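Local coordinates for protein ochratoxinase (Aspergillus niger, PDB 4C65) that hydrolyses the mycotoxin ochratoxin A to ochratoxin alpha and L-phenylalanine, acting as a zinc-dependent carboxypeptidase that favours C-terminal aromatic residues, at residues His69-Gly74 with Gly334-Pro339; Asp114-Gly119 with Val202-Ala207; Ser139-Ser144 with Ile196-Lys201. All blocks are in the same frame, centred on the assembly; numbering follows the deposited sequence.

Interaction 1 (His69-Gly74 with Gly334-Pro339)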
# COMPACT_ATOMS: atom_id res chain seq x y z
N HIS A 69 -26.87 27.90 -2.52
CA HIS A 69 -26.61 26.70 -1.75
C HIS A 69 -27.16 25.43 -2.41
O HIS A 69 -28.18 24.91 -2.00
CB HIS A 69 -27.16 26.82 -0.33
CG HIS A 69 -26.52 25.85 0.62
ND1 HIS A 69 -25.99 26.24 1.83
CD2 HIS A 69 -26.26 24.53 0.51
CE1 HIS A 69 -25.46 25.19 2.44
NE2 HIS A 69 -25.61 24.14 1.65
N MET A 70 -26.45 24.94 -3.41
CA MET A 70 -26.83 23.73 -4.12
C MET A 70 -25.80 22.65 -3.81
O MET A 70 -24.72 22.94 -3.35
CB MET A 70 -26.88 23.99 -5.62
CG MET A 70 -27.84 25.10 -6.05
SD MET A 70 -29.52 24.84 -5.48
CE MET A 70 -29.95 23.43 -6.51
N HIS A 71 -26.17 21.40 -4.00
CA HIS A 71 -25.21 20.32 -3.89
C HIS A 71 -25.35 19.38 -5.08
O HIS A 71 -26.41 18.82 -5.32
CB HIS A 71 -25.28 19.59 -2.54
CG HIS A 71 -26.64 19.10 -2.17
ND1 HIS A 71 -27.36 19.62 -1.11
CD2 HIS A 71 -27.41 18.10 -2.68
CE1 HIS A 71 -28.51 18.98 -1.00
NE2 HIS A 71 -28.57 18.06 -1.94
N PHE A 72 -24.26 19.24 -5.83
CA PHE A 72 -24.25 18.49 -7.04
C PHE A 72 -23.93 17.05 -6.72
O PHE A 72 -22.84 16.55 -7.00
CB PHE A 72 -23.23 19.09 -8.02
CG PHE A 72 -23.79 20.22 -8.86
CD1 PHE A 72 -24.28 21.36 -8.26
CD2 PHE A 72 -23.77 20.14 -10.24
CE1 PHE A 72 -24.78 22.41 -9.04
CE2 PHE A 72 -24.26 21.17 -11.01
CZ PHE A 72 -24.75 22.32 -10.40
N GLY A 73 -24.90 16.36 -6.15
CA GLY A 73 -24.71 15.00 -5.66
C GLY A 73 -25.07 13.93 -6.66
O GLY A 73 -24.27 13.03 -6.92
N GLY A 74 -26.29 14.01 -7.20
CA GLY A 74 -26.82 13.01 -8.15
C GLY A 74 -26.93 11.58 -7.64
O GLY A 74 -26.86 10.65 -8.41
N GLY A 334 -30.36 30.68 -0.70
CA GLY A 334 -29.89 29.34 -0.98
C GLY A 334 -30.89 28.38 -0.42
O GLY A 334 -31.53 28.67 0.58
N THR A 335 -31.00 27.22 -1.06
CA THR A 335 -32.06 26.25 -0.74
C THR A 335 -31.55 25.01 -0.02
O THR A 335 -32.26 24.41 0.80
CB THR A 335 -32.77 25.86 -2.05
OG1 THR A 335 -33.23 27.04 -2.70
CG2 THR A 335 -33.97 24.97 -1.78
N ASP A 336 -30.30 24.64 -0.31
CA ASP A 336 -29.69 23.40 0.14
C ASP A 336 -30.41 22.21 -0.47
O ASP A 336 -31.03 21.41 0.21
CB ASP A 336 -29.66 23.31 1.66
CG ASP A 336 -28.61 22.33 2.18
OD1 ASP A 336 -28.12 21.47 1.43
OD2 ASP A 336 -28.29 22.41 3.37
N THR A 337 -30.32 22.10 -1.78
CA THR A 337 -31.00 21.05 -2.52
C THR A 337 -30.20 20.65 -3.77
O THR A 337 -29.22 21.29 -4.13
CB THR A 337 -32.41 21.54 -2.90
OG1 THR A 337 -33.20 20.46 -3.38
CG2 THR A 337 -32.34 22.62 -3.96
N ALA A 338 -30.64 19.58 -4.42
CA ALA A 338 -30.05 19.13 -5.68
C ALA A 338 -30.47 20.06 -6.81
O ALA A 338 -31.55 20.66 -6.77
CB ALA A 338 -30.50 17.70 -6.00
N PRO A 339 -29.64 20.18 -7.85
CA PRO A 339 -30.01 20.92 -9.08
C PRO A 339 -31.36 20.50 -9.66
O PRO A 339 -31.67 19.32 -9.68
CB PRO A 339 -28.90 20.53 -10.05
CG PRO A 339 -27.71 20.32 -9.16
CD PRO A 339 -28.24 19.72 -7.89
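Asp-336 N donates to His-69 O over 2.7 Å, with its N-H bent at 131°. His-71 N gives a straighter bond to Thr-337 O (3.1 Å, 158°). The same Thr-337 O receives the CA-H of Met-70, whose bent side chain also brings CE to 3.2 Å from Ala-338 O. His-69 and Asp-336 extend side by side, each with CG anti to its backbone N, and the imidazole stacks on the carboxylate, His-69 NE2 lying 3.5 Å from Asp-336 CG. ND1 of His-69 is bonded to Glu-264, which probably helps to fix the rotation of the ring. Asp-336 OD1 meets the edge of the His-71 ring in plane, 3.2 Å from His-71 ND1, a weak bond. His-69 and His-71 bind the first zinc and Asp-336 is an active-site residue; this is the His-X-His motif of the amidohydrolase barrel set against its catalytic aspartate. Asp-67 serves both segments, one carboxylate oxygen for His-69 N and the other for Thr-335 OG1. Beyond the polar site, Pro-339 CG sits over the centre of the Phe-72 ring, 3.6 Å from its centroid. Tyr-112 of strand 109-114 and Leu-97 of helix 90-106 border this apolar pair, while helix 288-297 touches Thr-335 and Asp-336.

Interaction 2 (Asp114-Gly119 with Val202-Ala207)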
# COMPACT_ATOMS: atom_id res chain seq x y z
N ASP A 114 -22.63 25.57 -6.08
CA ASP A 114 -22.52 24.21 -5.60
C ASP A 114 -21.58 24.19 -4.40
O ASP A 114 -20.44 24.65 -4.50
CB ASP A 114 -21.95 23.33 -6.72
CG ASP A 114 -21.60 21.95 -6.27
OD1 ASP A 114 -22.31 21.38 -5.41
OD2 ASP A 114 -20.65 21.40 -6.82
N LEU A 115 -22.03 23.63 -3.28
CA LEU A 115 -21.24 23.62 -2.05
C LEU A 115 -20.82 22.23 -1.57
O LEU A 115 -20.15 22.08 -0.54
CB LEU A 115 -22.00 24.35 -0.96
CG LEU A 115 -22.17 25.85 -1.19
CD1 LEU A 115 -22.96 26.44 -0.04
CD2 LEU A 115 -20.81 26.54 -1.33
N ALA A 116 -21.16 21.20 -2.33
CA ALA A 116 -20.56 19.88 -2.12
C ALA A 116 -20.94 19.00 -3.29
O ALA A 116 -22.12 18.74 -3.52
CB ALA A 116 -21.06 19.27 -0.83
N GLY A 117 -19.98 18.53 -4.05
CA GLY A 117 -20.31 17.59 -5.11
C GLY A 117 -19.50 17.75 -6.38
O GLY A 117 -18.34 18.18 -6.34
N TYR A 118 -20.12 17.45 -7.50
CA TYR A 118 -19.42 17.31 -8.76
C TYR A 118 -19.66 18.49 -9.70
O TYR A 118 -19.63 18.33 -10.92
CB TYR A 118 -19.89 16.01 -9.42
CG TYR A 118 -19.61 14.76 -8.64
CD1 TYR A 118 -18.30 14.40 -8.35
CD2 TYR A 118 -20.64 13.98 -8.14
CE1 TYR A 118 -18.03 13.27 -7.60
CE2 TYR A 118 -20.38 12.83 -7.42
CZ TYR A 118 -19.07 12.47 -7.16
OH TYR A 118 -18.79 11.33 -6.43
N GLY A 119 -19.92 19.65 -9.13
CA GLY A 119 -20.19 20.84 -9.93
C GLY A 119 -19.09 21.18 -10.89
O GLY A 119 -19.34 21.62 -12.01
N VAL A 202 -15.27 28.50 -5.28
CA VAL A 202 -15.48 28.86 -3.91
C VAL A 202 -14.92 27.73 -3.05
O VAL A 202 -14.69 26.62 -3.55
CB VAL A 202 -16.98 29.12 -3.63
CG1 VAL A 202 -17.81 27.86 -3.74
CG2 VAL A 202 -17.16 29.77 -2.25
N ILE A 203 -14.68 28.01 -1.77
CA ILE A 203 -14.33 26.94 -0.82
C ILE A 203 -15.40 26.82 0.25
O ILE A 203 -15.86 27.81 0.81
CB ILE A 203 -12.93 27.14 -0.19
CG1 ILE A 203 -11.85 27.15 -1.26
CG2 ILE A 203 -12.61 26.03 0.82
CD1 ILE A 203 -11.71 25.85 -2.03
N LYS A 204 -15.78 25.58 0.56
CA LYS A 204 -16.78 25.31 1.61
C LYS A 204 -16.18 24.50 2.75
O LYS A 204 -15.60 23.45 2.52
CB LYS A 204 -17.98 24.56 0.99
CG LYS A 204 -18.85 23.77 1.94
CD LYS A 204 -19.98 24.55 2.57
CE LYS A 204 -20.85 23.40 3.17
NZ LYS A 204 -21.47 22.31 2.29
N VAL A 205 -16.40 24.96 3.99
CA VAL A 205 -16.00 24.22 5.20
C VAL A 205 -17.20 23.89 6.08
O VAL A 205 -18.21 24.60 6.05
CB VAL A 205 -15.01 24.98 6.09
CG1 VAL A 205 -13.75 25.24 5.33
CG2 VAL A 205 -15.58 26.30 6.59
N MET A 206 -17.07 22.80 6.84
CA MET A 206 -18.01 22.47 7.88
C MET A 206 -17.39 23.06 9.14
O MET A 206 -16.34 22.63 9.59
CB MET A 206 -18.17 20.97 8.00
CG MET A 206 -18.62 20.28 6.71
SD MET A 206 -20.17 20.91 6.02
CE MET A 206 -20.64 19.54 4.95
N ALA A 207 -18.05 24.08 9.68
CA ALA A 207 -17.54 24.80 10.81
C ALA A 207 -18.40 24.56 12.04
O ALA A 207 -18.19 25.18 13.08
CB ALA A 207 -17.47 26.27 10.49
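Lys-204 NZ donates to Leu-115 O at 3.1 Å, approaching from above the carbonyl plane; two lysine conformers are modelled, and this bond and the methylene contacts hold for the one described, which makes them less certain. In it CG is anti to the backbone N (chi1 159°), and the chain then bends at chi2 and again at chi4, curling round the carbonyl. Leu-115 O therefore touches the methylenes too, with Lys-204 CG 3.3 Å away. Leu-115 crosses the lysine at about a right angle, Leu-115 CB lying 4.1 Å from Lys-204 CD. Toward the start of strand 203-206, Leu-115 CD2 meets Val-202 CG1 at 4.1 Å. Lys-204 is an active-site residue that binds both zinc ions, and it projects from strand 203-206 of the twisted TIM barrel, as does the carboxylated lysine that bridges the metals in related amidohydrolases. Ala-142 packs against both Lys-204 and Ala-116. The turn that presents Leu-115 O is shaped by Asp-114, whose OD1 accepts from Ala-116 N at 3.3 Å in an Asx turn, met from above the carboxylate plane. Phe-72 N bonds to the same oxygen. Asp-114 OD2 binds Ser-138 OG and takes a weak bond from Gly-119 N, at the start of helix 119-127.

Interaction 3 (Ser139-Ser144 with Ile196-Lys201)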
# COMPACT_ATOMS: atom_id res chain seq x y z
N SER A 139 -17.63 24.47 -5.08
CA SER A 139 -16.63 24.34 -4.03
C SER A 139 -15.76 23.08 -4.24
O SER A 139 -14.75 22.90 -3.54
CB SER A 139 -17.34 24.23 -2.70
OG SER A 139 -18.20 23.10 -2.73
N GLY A 140 -16.14 22.22 -5.18
CA GLY A 140 -15.60 20.88 -5.23
C GLY A 140 -16.13 20.18 -3.99
O GLY A 140 -17.33 20.26 -3.70
N ALA A 141 -15.25 19.52 -3.25
CA ALA A 141 -15.65 18.84 -2.02
C ALA A 141 -15.84 19.82 -0.87
O ALA A 141 -15.11 20.81 -0.78
CB ALA A 141 -14.61 17.84 -1.63
N ALA A 142 -16.86 19.60 -0.05
CA ALA A 142 -16.97 20.29 1.23
C ALA A 142 -15.83 19.76 2.08
O ALA A 142 -15.57 18.55 2.07
CB ALA A 142 -18.31 19.99 1.90
N LEU A 143 -15.15 20.66 2.79
CA LEU A 143 -14.08 20.25 3.67
C LEU A 143 -14.60 20.02 5.09
O LEU A 143 -15.32 20.83 5.64
CB LEU A 143 -12.98 21.30 3.72
CG LEU A 143 -12.36 21.82 2.43
CD1 LEU A 143 -11.06 22.53 2.74
CD2 LEU A 143 -12.10 20.72 1.42
N SER A 144 -14.19 18.90 5.69
CA SER A 144 -14.61 18.52 7.02
C SER A 144 -13.47 17.89 7.78
O SER A 144 -12.57 17.28 7.21
CB SER A 144 -15.75 17.54 6.93
OG SER A 144 -16.21 17.14 8.20
N ILE A 196 -9.35 23.64 -5.66
CA ILE A 196 -8.92 24.60 -6.69
C ILE A 196 -8.47 23.82 -7.93
O ILE A 196 -8.77 24.21 -9.06
CB ILE A 196 -7.76 25.48 -6.23
CG1 ILE A 196 -8.15 26.32 -5.01
CG2 ILE A 196 -7.30 26.37 -7.36
CD1 ILE A 196 -9.19 27.38 -5.30
N ARG A 197 -7.75 22.72 -7.70
CA ARG A 197 -7.29 21.84 -8.78
C ARG A 197 -8.40 21.43 -9.74
O ARG A 197 -8.18 21.42 -10.95
CB ARG A 197 -6.65 20.58 -8.23
CG ARG A 197 -5.85 19.79 -9.24
CD ARG A 197 -5.18 18.62 -8.56
NE ARG A 197 -4.23 17.99 -9.45
CZ ARG A 197 -4.53 17.22 -10.47
NH1 ARG A 197 -5.77 16.82 -10.71
NH2 ARG A 197 -3.56 16.80 -11.23
N ARG A 198 -9.60 21.14 -9.20
CA ARG A 198 -10.77 20.72 -10.01
C ARG A 198 -11.48 21.92 -10.61
O ARG A 198 -12.37 21.76 -11.42
CB ARG A 198 -11.73 19.70 -9.28
CG ARG A 198 -11.26 19.42 -7.91
CD ARG A 198 -12.06 18.45 -7.13
NE ARG A 198 -13.37 18.00 -7.52
CZ ARG A 198 -14.23 17.48 -6.64
NH1 ARG A 198 -13.90 17.38 -5.35
NH2 ARG A 198 -15.41 17.05 -7.03
N GLY A 199 -11.06 23.14 -10.27
CA GLY A 199 -11.70 24.35 -10.79
C GLY A 199 -12.66 25.03 -9.83
O GLY A 199 -13.46 25.86 -10.25
N ALA A 200 -12.57 24.69 -8.56
CA ALA A 200 -13.48 25.27 -7.59
C ALA A 200 -13.38 26.80 -7.59
O ALA A 200 -12.29 27.36 -7.63
CB ALA A 200 -13.22 24.72 -6.21
N LYS A 201 -14.53 27.45 -7.61
CA LYS A 201 -14.61 28.90 -7.58
C LYS A 201 -15.06 29.41 -6.21
O LYS A 201 -15.21 30.61 -6.00
CB LYS A 201 -15.52 29.39 -8.69
CG LYS A 201 -14.78 29.49 -10.01
CD LYS A 201 -15.73 29.70 -11.16
CE LYS A 201 -15.00 29.53 -12.52
NZ LYS A 201 -15.52 30.47 -13.55
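Arg-198 lays one face of its guanidinium over Gly-140, whose CA stands 3.9 Å above the centre of the plane. The side chain gets there by an unusual path: CG nearly eclipses the backbone N (chi1 2°), CD is extended, and NE is again almost eclipsed with CB (chi3 -14°). Both torsions are strained if real; NE forms a salt bridge with Glu-121 and NH1 bonds to Gly-177 O. Arg-198 NH1 also comes within 3.3 Å of Ala-141 N, but the two are both donors and make no bond; each turns instead to Gln-195 OE1, the arginine weakly. Ala-141 CB lies 3.8 Å from Arg-198 NH1. Arg-198 lies near the C-terminal end of helix 185-198, where Gly-199 leaves helical angles with positive phi in a Schellman motif, Gly-199 N bonding back to Ile-196 O at 2.8 Å. This turn carries the chain of the barrel from that helix on its outside toward strand 203-206, and Ala-200 follows at once. Ala-200 CB rests against the peptide of Ser-139, 3.6 Å from Ser-139 O. Gly-140, also at positive phi, turns the chain in the loop between strands 135-138 and 142-144. Ser-139 places OG between its backbone N and carbonyl carbon (chi1 59°), from where Ser-139 OG donates to Gly-140 O at 3.1 Å from above the carbonyl plane and also lies in a weak bond with Asp-114 O. Leu-143 packs on Ala-191 and Val-192 of helix 185-198, while Arg-197 forms a salt bridge with Asp-151 of a neighbouring subunit.

Overall arrangement
All three contacts are largely buried, but their chemistry changes from the metal centre outward. Interaction 1 is the most polar, combining backbone bonds with zinc ligands and an active-site aspartate; interaction 2 adds the lysine shared by both zinc ions beside a small apolar contact of Leu-115 with Val-202; interaction 3 has no hydrogen bond across it and rests on van der Waals contacts. Backbone bonds from Met-70 O to Leu-115 N and Phe-72 O to Tyr-118 N link interactions 1 and 2. Asp-114 O with Ser-139 N and Lys-204 O with Leu-143 N join interaction 2 to interaction 3, whose helix 185-198 leads into strand 203-206 of interaction 2. The centres of interactions 1 and 3 lie about 15 Å apart, without touching.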